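Local coordinates for conserved hypothetical protein (Streptococcus pneumoniae, PDB 2GK4) that is of unknown function but belongs to the DNA/pantothenate metabolism flavoprotein family, whose C-terminal domain of Rossmann type acts in relatives as phosphopantothenate–cysteine ligase of coenzyme A synthesis, at residues Val46-Lys52 / Asn62-Ile68; Asp96-Met102 / Val135-Thr141; Glu168-Val172 / His200-Phe204. All blocks are in the same frame, centred on the assembly; numbering follows the deposited sequence. Where two conformers were deposited one is given.

Interaction 1. Residues Val46-Lys52 / Asn62-Ile68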
loop_
_atom_site.group_PDB
_atom_site.type_symbol
_atom_site.label_atom_id
_atom_site.label_comp_id
_atom_site.label_asym_id
_atom_site.label_seq_id
_atom_site.Cartn_x
_atom_site.Cartn_y
_atom_site.Cartn_z
ATOM N N VAL A 46 -7.663 -21.338 -15.900
ATOM C CA VAL A 46 -7.846 -20.496 -14.704
ATOM C C VAL A 46 -7.808 -19.032 -15.097
ATOM O O VAL A 46 -6.938 -18.612 -15.854
ATOM C CB VAL A 46 -6.730 -20.722 -13.646
ATOM C CG1 VAL A 46 -6.937 -19.775 -12.417
ATOM C CG2 VAL A 46 -6.676 -22.192 -13.210
ATOM N N CYS A 47 -8.731 -18.247 -14.550
ATOM C CA CYS A 47 -8.647 -16.808 -14.659
ATOM C C CYS A 47 -8.365 -16.285 -13.255
ATOM O O CYS A 47 -9.135 -16.566 -12.307
ATOM C CB CYS A 47 -9.955 -16.238 -15.207
ATOM S SG CYS A 47 -10.020 -14.410 -15.055
ATOM N N LEU A 48 -7.229 -15.613 -13.094
ATOM C CA LEU A 48 -6.835 -15.114 -11.774
ATOM C C LEU A 48 -7.058 -13.618 -11.676
ATOM O O LEU A 48 -6.457 -12.850 -12.440
ATOM C CB LEU A 48 -5.339 -15.397 -11.523
ATOM C CG LEU A 48 -4.767 -14.836 -10.213
ATOM C CD1 LEU A 48 -5.419 -15.487 -8.977
ATOM C CD2 LEU A 48 -3.227 -14.977 -10.155
ATOM N N ILE A 49 -7.924 -13.214 -10.751
ATOM C CA ILE A 49 -8.094 -11.817 -10.409
ATOM C C ILE A 49 -7.170 -11.556 -9.231
ATOM O O ILE A 49 -7.254 -12.232 -8.187
ATOM C CB ILE A 49 -9.556 -11.517 -10.020
ATOM C CG1 ILE A 49 -10.497 -11.949 -11.152
ATOM C CG2 ILE A 49 -9.738 -10.030 -9.625
ATOM C CD1 ILE A 49 -10.164 -11.347 -12.519
ATOM N N THR A 50 -6.266 -10.604 -9.407
ATOM C CA THR A 50 -5.256 -10.369 -8.397
ATOM C C THR A 50 -4.862 -8.876 -8.334
ATOM O O THR A 50 -5.531 -8.016 -8.921
ATOM C CB THR A 50 -4.082 -11.382 -8.626
ATOM O OG1 THR A 50 -3.162 -11.359 -7.526
ATOM C CG2 THR A 50 -3.370 -11.086 -9.989
ATOM N N THR A 51 -3.806 -8.572 -7.591
ATOM C CA THR A 51 -3.517 -7.186 -7.205
ATOM C C THR A 51 -2.025 -6.945 -7.378
ATOM O O THR A 51 -1.247 -7.897 -7.636
ATOM C CB THR A 51 -4.044 -6.862 -5.762
ATOM O OG1 THR A 51 -3.354 -7.667 -4.774
ATOM C CG2 THR A 51 -5.511 -7.152 -5.664
ATOM N N LYS A 52 -1.645 -5.667 -7.337
ATOM C CA LYS A 52 -0.283 -5.260 -7.636
ATOM C C LYS A 52 0.783 -5.936 -6.770
ATOM O O LYS A 52 1.786 -6.418 -7.297
ATOM C CB LYS A 52 -0.162 -3.729 -7.567
ATOM C CG LYS A 52 1.026 -3.196 -8.343
ATOM C CD LYS A 52 0.904 -3.497 -9.848
ATOM C CE LYS A 52 1.717 -2.502 -10.670
ATOM N NZ LYS A 52 1.189 -2.326 -12.066
ATOM N N ASN A 62 -2.792 -21.581 -20.116
ATOM C CA ASN A 62 -4.179 -21.738 -19.655
ATOM C C ASN A 62 -4.531 -20.765 -18.533
ATOM O O ASN A 62 -5.593 -20.883 -17.919
ATOM C CB ASN A 62 -4.453 -23.171 -19.231
ATOM C CG ASN A 62 -4.524 -24.114 -20.413
ATOM O OD1 ASN A 62 -4.870 -23.705 -21.537
ATOM N ND2 ASN A 62 -4.164 -25.363 -20.186
ATOM N N LEU A 63 -3.634 -19.817 -18.289
ATOM C CA LEU A 63 -3.848 -18.784 -17.278
ATOM C C LEU A 63 -4.069 -17.416 -17.909
ATOM O O LEU A 63 -3.298 -16.979 -18.801
ATOM C CB LEU A 63 -2.655 -18.737 -16.329
ATOM C CG LEU A 63 -2.676 -17.667 -15.237
ATOM C CD1 LEU A 63 -3.796 -17.971 -14.233
ATOM C CD2 LEU A 63 -1.276 -17.597 -14.573
ATOM N N SER A 64 -5.118 -16.735 -17.438
ATOM C CA SER A 64 -5.333 -15.327 -17.742
ATOM C C SER A 64 -5.285 -14.578 -16.419
ATOM O O SER A 64 -5.857 -15.022 -15.420
ATOM C CB SER A 64 -6.712 -15.088 -18.361
ATOM O OG SER A 64 -6.947 -15.963 -19.442
ATOM N N ILE A 65 -4.599 -13.448 -16.411
ATOM C CA ILE A 65 -4.488 -12.655 -15.185
ATOM C C ILE A 65 -5.126 -11.293 -15.410
ATOM O O ILE A 65 -4.915 -10.664 -16.457
ATOM C CB ILE A 65 -3.011 -12.525 -14.735
ATOM C CG1 ILE A 65 -2.408 -13.903 -14.405
ATOM C CG2 ILE A 65 -2.853 -11.538 -13.546
ATOM C CD1 ILE A 65 -0.937 -13.835 -13.943
ATOM N N ARG A 66 -5.917 -10.853 -14.439
ATOM C CA ARG A 66 -6.436 -9.506 -14.448
ATOM C C ARG A 66 -6.039 -8.844 -13.133
ATOM O O ARG A 66 -6.325 -9.373 -12.057
ATOM C CB ARG A 66 -7.949 -9.533 -14.610
ATOM C CG ARG A 66 -8.605 -8.161 -14.365
ATOM C CD ARG A 66 -8.528 -7.257 -15.599
ATOM N NE ARG A 66 -8.984 -7.949 -16.811
ATOM C CZ ARG A 66 -9.308 -7.351 -17.958
ATOM N NH1 ARG A 66 -9.246 -6.029 -18.081
ATOM N NH2 ARG A 66 -9.702 -8.081 -18.989
ATOM N N GLU A 67 -5.351 -7.711 -13.214
ATOM C CA GLU A 67 -4.969 -6.996 -12.023
ATOM C C GLU A 67 -6.039 -5.935 -11.725
ATOM O O GLU A 67 -6.534 -5.257 -12.642
ATOM C CB GLU A 67 -3.590 -6.353 -12.207
ATOM C CG GLU A 67 -2.747 -6.295 -10.970
ATOM C CD GLU A 67 -1.240 -6.240 -11.271
ATOM O OE1 GLU A 67 -0.465 -5.974 -10.331
ATOM O OE2 GLU A 67 -0.821 -6.477 -12.431
ATOM N N ILE A 68 -6.424 -5.832 -10.460
ATOM C CA ILE A 68 -7.384 -4.825 -10.020
ATOM C C ILE A 68 -6.763 -4.048 -8.872
ATOM O O ILE A 68 -5.713 -4.437 -8.339
ATOM C CB ILE A 68 -8.716 -5.445 -9.567
ATOM C CG1 ILE A 68 -8.494 -6.389 -8.369
ATOM C CG2 ILE A 68 -9.409 -6.147 -10.754
ATOM C CD1 ILE A 68 -9.714 -6.602 -7.544
HETATM O O HOH W 1 -7.723 -18.411 -18.688
HETATM O O HOH W 2 -3.560 -3.695 -7.021
#
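Six main-chain hydrogen bonds join Val46-Lys52 to Asn62-Ile68, running in sequence from Val46 N to Asn62 O (2.9 Å) to Ile68 N to Thr50 O (2.8 Å). The even-numbered residues of both segments make them all; the other edge of 46-50 bonds to strand 5-9 through Cys47 and Ile49. A water bound to Val46 O (2.9 Å) and Ser64 OG (2.7 Å) bridges one end, and another links Lys52 N (2.8 Å) with Ile68 O (2.6 Å) at the other. The pairing is parallel, with the strands at 19°, and makes 63-67 the outermost strand on this side of the Rossmann-type sheet within the chain. On the face carrying Val46, Leu48 and Thr50, Leu63 CD1 packs 4.0 Å from Leu48 CB, and helix 30-41 covers Val46 and Leu63. Thr50 turns its hydroxyl to Ser10, while its CG2 meets Ile65 CG2 at 3.6 Å. Across the sheet, Ile49 CD1 lies 3.5 Å from Arg66 CB, and Ile49 CG2 touches Ile68 CD1 at 4.0 Å beneath helix 71-81.

Interaction 2. Residues Asp96-Met102 / Val135-Thr141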
loop_
_atom_site.group_PDB
_atom_site.type_symbol
_atom_site.label_atom_id
_atom_site.label_comp_id
_atom_site.label_asym_id
_atom_site.label_seq_id
_atom_site.Cartn_x
_atom_site.Cartn_y
_atom_site.Cartn_z
ATOM N N ASP A 96 -13.009 -4.148 4.017
ATOM C CA ASP A 96 -14.341 -3.951 4.581
ATOM C C ASP A 96 -14.779 -2.502 4.590
ATOM O O ASP A 96 -15.969 -2.234 4.754
ATOM C CB ASP A 96 -14.416 -4.482 5.999
ATOM C CG ASP A 96 -14.596 -5.972 6.045
ATOM O OD1 ASP A 96 -15.246 -6.549 5.137
ATOM O OD2 ASP A 96 -14.093 -6.572 7.009
ATOM N N TYR A 97 -13.808 -1.593 4.478
ATOM C CA TYR A 97 -14.059 -0.150 4.522
ATOM C C TYR A 97 -13.290 0.600 3.462
ATOM O O TYR A 97 -12.153 0.237 3.109
ATOM C CB TYR A 97 -13.679 0.407 5.915
ATOM C CG TYR A 97 -14.565 -0.175 7.003
ATOM C CD1 TYR A 97 -14.190 -1.334 7.682
ATOM C CD2 TYR A 97 -15.791 0.403 7.308
ATOM C CE1 TYR A 97 -15.030 -1.913 8.657
ATOM C CE2 TYR A 97 -16.638 -0.162 8.272
ATOM C CZ TYR A 97 -16.252 -1.317 8.941
ATOM O OH TYR A 97 -17.086 -1.863 9.923
ATOM N N THR A 98 -13.874 1.714 3.032
ATOM C CA THR A 98 -13.244 2.586 2.069
ATOM C C THR A 98 -13.308 4.061 2.514
ATOM O O THR A 98 -14.313 4.495 3.090
ATOM C CB THR A 98 -13.880 2.356 0.683
ATOM O OG1 THR A 98 -13.076 2.983 -0.317
ATOM C CG2 THR A 98 -15.371 2.818 0.634
ATOM N N PRO A 99 -12.224 4.829 2.270
ATOM C CA PRO A 99 -12.144 6.223 2.680
ATOM C C PRO A 99 -13.298 7.068 2.156
ATOM O O PRO A 99 -13.733 6.898 1.003
ATOM C CB PRO A 99 -10.835 6.698 2.029
ATOM C CG PRO A 99 -9.989 5.489 2.011
ATOM C CD PRO A 99 -10.961 4.391 1.620
ATOM N N VAL A 100 -13.799 7.974 3.005
ATOM C CA VAL A 100 -14.798 8.932 2.577
ATOM C C VAL A 100 -14.259 10.361 2.716
ATOM O O VAL A 100 -14.285 11.153 1.758
ATOM C CB VAL A 100 -16.126 8.775 3.372
ATOM C CG1 VAL A 100 -17.116 9.912 3.018
ATOM C CG2 VAL A 100 -16.756 7.420 3.079
ATOM N N TYR A 101 -13.716 10.668 3.887
ATOM C CA TYR A 101 -13.353 12.041 4.216
ATOM C C TYR A 101 -12.187 12.058 5.179
ATOM O O TYR A 101 -12.193 11.349 6.181
ATOM C CB TYR A 101 -14.552 12.738 4.846
ATOM C CG TYR A 101 -14.380 14.215 5.103
ATOM C CD1 TYR A 101 -14.324 14.703 6.402
ATOM C CD2 TYR A 101 -14.313 15.129 4.049
ATOM C CE1 TYR A 101 -14.196 16.085 6.654
ATOM C CE2 TYR A 101 -14.193 16.512 4.294
ATOM C CZ TYR A 101 -14.125 16.973 5.602
ATOM O OH TYR A 101 -14.018 18.337 5.875
HETATM N N MSE A 102 -11.189 12.876 4.862
HETATM C CA MSE A 102 -9.968 12.974 5.648
HETATM C C MSE A 102 -9.815 14.420 6.096
HETATM O O MSE A 102 -9.880 15.335 5.276
HETATM C CB MSE A 102 -8.774 12.579 4.773
HETATM C CG MSE A 102 -7.400 12.985 5.292
HETATM SE SE MSE A 102 -6.581 11.556 6.277
HETATM C CE MSE A 102 -7.191 11.865 7.766
ATOM N N VAL A 135 -7.661 12.693 10.865
ATOM C CA VAL A 135 -8.733 11.754 11.148
ATOM C C VAL A 135 -9.385 11.366 9.836
ATOM O O VAL A 135 -9.825 12.239 9.086
ATOM C CB VAL A 135 -9.818 12.399 12.046
ATOM C CG1 VAL A 135 -10.904 11.391 12.386
ATOM C CG2 VAL A 135 -9.210 12.951 13.308
ATOM N N LEU A 136 -9.439 10.072 9.571
ATOM C CA LEU A 136 -10.051 9.549 8.342
ATOM C C LEU A 136 -11.339 8.794 8.676
ATOM O O LEU A 136 -11.319 7.896 9.525
ATOM C CB LEU A 136 -9.051 8.623 7.601
ATOM C CG LEU A 136 -9.614 7.874 6.377
ATOM C CD1 LEU A 136 -9.920 8.845 5.256
ATOM C CD2 LEU A 136 -8.642 6.755 5.924
ATOM N N PHE A 137 -12.440 9.163 8.003
ATOM C CA PHE A 137 -13.728 8.474 8.132
ATOM C C PHE A 137 -13.855 7.519 6.963
ATOM O O PHE A 137 -13.595 7.908 5.820
ATOM C CB PHE A 137 -14.882 9.488 8.128
ATOM C CG PHE A 137 -14.851 10.424 9.323
ATOM C CD1 PHE A 137 -14.075 11.588 9.288
ATOM C CD2 PHE A 137 -15.536 10.095 10.498
ATOM C CE1 PHE A 137 -14.001 12.448 10.404
ATOM C CE2 PHE A 137 -15.482 10.945 11.632
ATOM C CZ PHE A 137 -14.712 12.112 11.585
ATOM N N LEU A 138 -14.278 6.291 7.253
ATOM C CA LEU A 138 -14.413 5.264 6.222
ATOM C C LEU A 138 -15.797 4.659 6.334
ATOM O O LEU A 138 -16.321 4.506 7.463
ATOM C CB LEU A 138 -13.363 4.175 6.404
ATOM C CG LEU A 138 -11.883 4.585 6.417
ATOM C CD1 LEU A 138 -11.416 4.918 7.839
ATOM C CD2 LEU A 138 -11.060 3.468 5.812
ATOM N N LYS A 139 -16.396 4.335 5.190
ATOM C CA LYS A 139 -17.709 3.617 5.197
ATOM C C LYS A 139 -17.535 2.156 4.744
ATOM O O LYS A 139 -16.530 1.819 4.122
ATOM C CB LYS A 139 -18.691 4.316 4.260
ATOM C CG LYS A 139 -18.373 4.149 2.765
ATOM C CD LYS A 139 -19.353 4.910 1.855
ATOM C CE LYS A 139 -19.178 4.493 0.405
ATOM N NZ LYS A 139 -20.080 5.347 -0.482
ATOM N N LYS A 140 -18.524 1.301 5.028
ATOM C CA LYS A 140 -18.513 -0.049 4.475
ATOM C C LYS A 140 -18.415 -0.114 2.955
ATOM O O LYS A 140 -19.062 0.673 2.207
ATOM C CB LYS A 140 -19.739 -0.835 4.929
ATOM C CG LYS A 140 -19.644 -1.343 6.340
ATOM C CD LYS A 140 -20.758 -2.351 6.614
ATOM C CE LYS A 140 -20.879 -2.625 8.106
ATOM N NZ LYS A 140 -22.222 -3.166 8.472
ATOM N N THR A 141 -17.623 -1.075 2.485
ATOM C CA THR A 141 -17.566 -1.377 1.057
ATOM C C THR A 141 -18.823 -2.163 0.662
ATOM O O THR A 141 -19.506 -2.712 1.545
ATOM C CB THR A 141 -16.334 -2.234 0.752
ATOM O OG1 THR A 141 -16.252 -3.262 1.739
ATOM C CG2 THR A 141 -15.074 -1.356 0.802
#
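A classic beta bulge interrupts the pairing of Asp96-Met102 with Val135-Thr141: Val100 and Tyr101 both face Phe137, whose O accepts a hydrogen bond from Val100 N (2.8 Å) and a weak one from Tyr101 N (3.4 Å). Val100 takes up the extra residue with a psi of -50°. Before the bulge, Thr98 and Lys139 form a hydrogen-bonded pair, Thr98 N to Lys139 O at 2.9 Å and Lys139 N to Thr98 O at 3.0 Å; beyond it, Phe137 N binds Tyr101 O at 2.9 Å. The strands form a twisted antiparallel two-stranded sheet, separate from the large one, and residues 135-138 pair antiparallel with a strand of the second subunit, carrying the sheet across the dimer interface. Tyr97 OH hydrogen-bonds to the main-chain O of Asp131 of that subunit. Phe137 CD1 lies at the edge of the Tyr101 ring, 4.3 Å from Tyr101 CD1, with Phe117 against both rings. Pro99 CB packs on Leu136 CD1 at 4.0 Å, and selenomethionine Met102 brings its CE to 3.7 Å from Leu136 CB.

Interaction 3. Residues Glu168-Val172 / His200-Phe204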
loop_
_atom_site.group_PDB
_atom_site.type_symbol
_atom_site.label_atom_id
_atom_site.label_comp_id
_atom_site.label_asym_id
_atom_site.label_seq_id
_atom_site.Cartn_x
_atom_site.Cartn_y
_atom_site.Cartn_z
ATOM N N GLU A 168 -10.624 -23.596 17.416
ATOM C CA GLU A 168 -11.109 -24.165 16.159
ATOM C C GLU A 168 -12.619 -24.292 16.102
ATOM O O GLU A 168 -13.188 -24.148 15.053
ATOM C CB GLU A 168 -10.394 -25.488 15.837
ATOM C CG GLU A 168 -8.896 -25.273 15.663
ATOM C CD GLU A 168 -8.184 -26.461 15.019
ATOM O OE1 GLU A 168 -8.667 -27.622 15.142
ATOM O OE2 GLU A 168 -7.119 -26.215 14.412
ATOM N N ASP A 169 -13.293 -24.533 17.231
ATOM C CA ASP A 169 -14.744 -24.596 17.211
ATOM C C ASP A 169 -15.342 -23.215 16.853
ATOM O O ASP A 169 -16.360 -23.133 16.162
ATOM C CB ASP A 169 -15.294 -25.119 18.552
ATOM C CG ASP A 169 -15.137 -26.640 18.705
ATOM O OD1 ASP A 169 -14.996 -27.342 17.680
ATOM O OD2 ASP A 169 -15.171 -27.141 19.855
ATOM N N HIS A 170 -14.690 -22.140 17.296
ATOM C CA HIS A 170 -15.187 -20.783 16.993
ATOM C C HIS A 170 -14.986 -20.513 15.510
ATOM O O HIS A 170 -15.873 -19.968 14.836
ATOM C CB HIS A 170 -14.480 -19.722 17.843
ATOM C CG HIS A 170 -14.877 -18.309 17.513
ATOM N ND1 HIS A 170 -16.139 -17.816 17.755
ATOM C CD2 HIS A 170 -14.172 -17.286 16.969
ATOM C CE1 HIS A 170 -16.195 -16.549 17.380
ATOM N NE2 HIS A 170 -15.020 -16.208 16.888
ATOM N N LEU A 171 -13.837 -20.960 15.006
ATOM C CA LEU A 171 -13.476 -20.811 13.608
ATOM C C LEU A 171 -14.547 -21.496 12.753
ATOM O O LEU A 171 -15.022 -20.928 11.773
ATOM C CB LEU A 171 -12.091 -21.429 13.387
ATOM C CG LEU A 171 -11.233 -21.166 12.166
ATOM C CD1 LEU A 171 -11.187 -19.660 11.825
ATOM C CD2 LEU A 171 -9.796 -21.732 12.377
ATOM N N VAL A 172 -14.915 -22.719 13.128
ATOM C CA VAL A 172 -15.983 -23.455 12.442
ATOM C C VAL A 172 -17.342 -22.740 12.507
ATOM O O VAL A 172 -18.028 -22.611 11.487
ATOM C CB VAL A 172 -16.113 -24.902 13.000
ATOM C CG1 VAL A 172 -17.386 -25.591 12.454
ATOM C CG2 VAL A 172 -14.851 -25.683 12.592
ATOM N N HIS A 200 0.471 -24.628 7.682
ATOM C CA HIS A 200 -0.640 -23.724 7.484
ATOM C C HIS A 200 -1.860 -24.556 7.827
ATOM O O HIS A 200 -2.409 -25.223 6.966
ATOM C CB HIS A 200 -0.722 -23.279 6.009
ATOM C CG HIS A 200 -1.639 -22.116 5.774
ATOM N ND1 HIS A 200 -2.914 -22.032 6.298
ATOM C CD2 HIS A 200 -1.456 -20.984 5.058
ATOM C CE1 HIS A 200 -3.471 -20.894 5.924
ATOM N NE2 HIS A 200 -2.606 -20.237 5.176
ATOM N N ARG A 201 -2.230 -24.562 9.093
ATOM C CA ARG A 201 -3.419 -25.335 9.528
ATOM C C ARG A 201 -4.654 -24.695 8.916
ATOM O O ARG A 201 -4.825 -23.475 8.998
ATOM C CB ARG A 201 -3.523 -25.275 11.063
ATOM C CG ARG A 201 -4.795 -25.855 11.656
ATOM C CD ARG A 201 -4.603 -27.317 11.919
ATOM N NE ARG A 201 -5.745 -27.844 12.659
ATOM C CZ ARG A 201 -6.006 -29.144 12.769
ATOM N NH1 ARG A 201 -5.197 -30.019 12.177
ATOM N NH2 ARG A 201 -7.100 -29.551 13.432
ATOM N N ALA A 202 -5.543 -25.511 8.354
ATOM C CA ALA A 202 -6.821 -25.030 7.839
ATOM C C ALA A 202 -7.899 -26.083 7.972
ATOM O O ALA A 202 -7.622 -27.293 8.035
ATOM C CB ALA A 202 -6.696 -24.599 6.366
ATOM N N ILE A 203 -9.126 -25.606 8.043
ATOM C CA ILE A 203 -10.280 -26.486 8.186
ATOM C C ILE A 203 -11.191 -26.206 7.021
ATOM O O ILE A 203 -11.656 -25.074 6.841
ATOM C CB ILE A 203 -11.008 -26.238 9.514
ATOM C CG1 ILE A 203 -9.996 -26.198 10.693
ATOM C CG2 ILE A 203 -12.174 -27.238 9.715
ATOM C CD1 ILE A 203 -10.559 -25.632 11.969
ATOM N N PHE A 204 -11.472 -27.254 6.244
ATOM C CA PHE A 204 -12.408 -27.173 5.123
ATOM C C PHE A 204 -13.796 -27.358 5.725
ATOM O O PHE A 204 -14.151 -28.465 6.158
ATOM C CB PHE A 204 -12.081 -28.273 4.088
ATOM C CG PHE A 204 -10.954 -27.919 3.156
ATOM C CD1 PHE A 204 -9.724 -27.444 3.643
ATOM C CD2 PHE A 204 -11.110 -28.106 1.778
ATOM C CE1 PHE A 204 -8.677 -27.129 2.761
ATOM C CE2 PHE A 204 -10.074 -27.816 0.888
ATOM C CZ PHE A 204 -8.855 -27.339 1.371
#
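Glu168 opens helix 168-182, which packs against one face of the main sheet in this alpha-beta-alpha sandwich; the strand beneath, 202-205, runs antiparallel to both its neighbours at the end of the otherwise parallel Rossmann-type core. The Glu168 carboxylate reaches Arg201 side-on in a two-pronged salt bridge, with Glu168 OE2 2.8 Å from Arg201 NE and Glu168 OE1 3.0 Å from Arg201 NH2. The remaining guanidinium nitrogen, NH1, bonds to Gln214. The aliphatic part of Glu168 also contributes, its CB lying 3.9 Å from Ile203 CD1. Asp169 and His170 take the next part of the turn away from the strand and make no contact with it. Leu171 brings the helix back to the sheet, pointing toward Ile203 and also touching Ala189 on strand 186-191; Leu171 CD2 lies 4.0 Å from Ile203 CD1. Val172, one turn on from Glu168 and bonded through its N to Glu168 O (3.0 Å), reaches Leu210 as well, and Val172 CG2 lies 4.2 Å from Ile203 CG2.

How the interactions relate
Interactions 1 and 3 belong to the same large sheet, with centres about 27 Å apart: interaction 1 joins two neighbouring parallel strands at one edge, interaction 3 packs a helix on an antiparallel strand near the other. Their chemistry differs accordingly, main-chain hydrogen bonding in interaction 1 and side-chain contact alone in interaction 3, where a salt bridge adjoins a small buried apolar cluster. Interaction 2 stands apart in its own two-stranded sheet, its nearest atoms about 11 Å from interaction 1 and 14 Å from interaction 3. It too is built on backbone bonds, but antiparallel and bulged, and it continues into a strand of the second subunit. Interactions 1 and 2 mix buried and exposed residues.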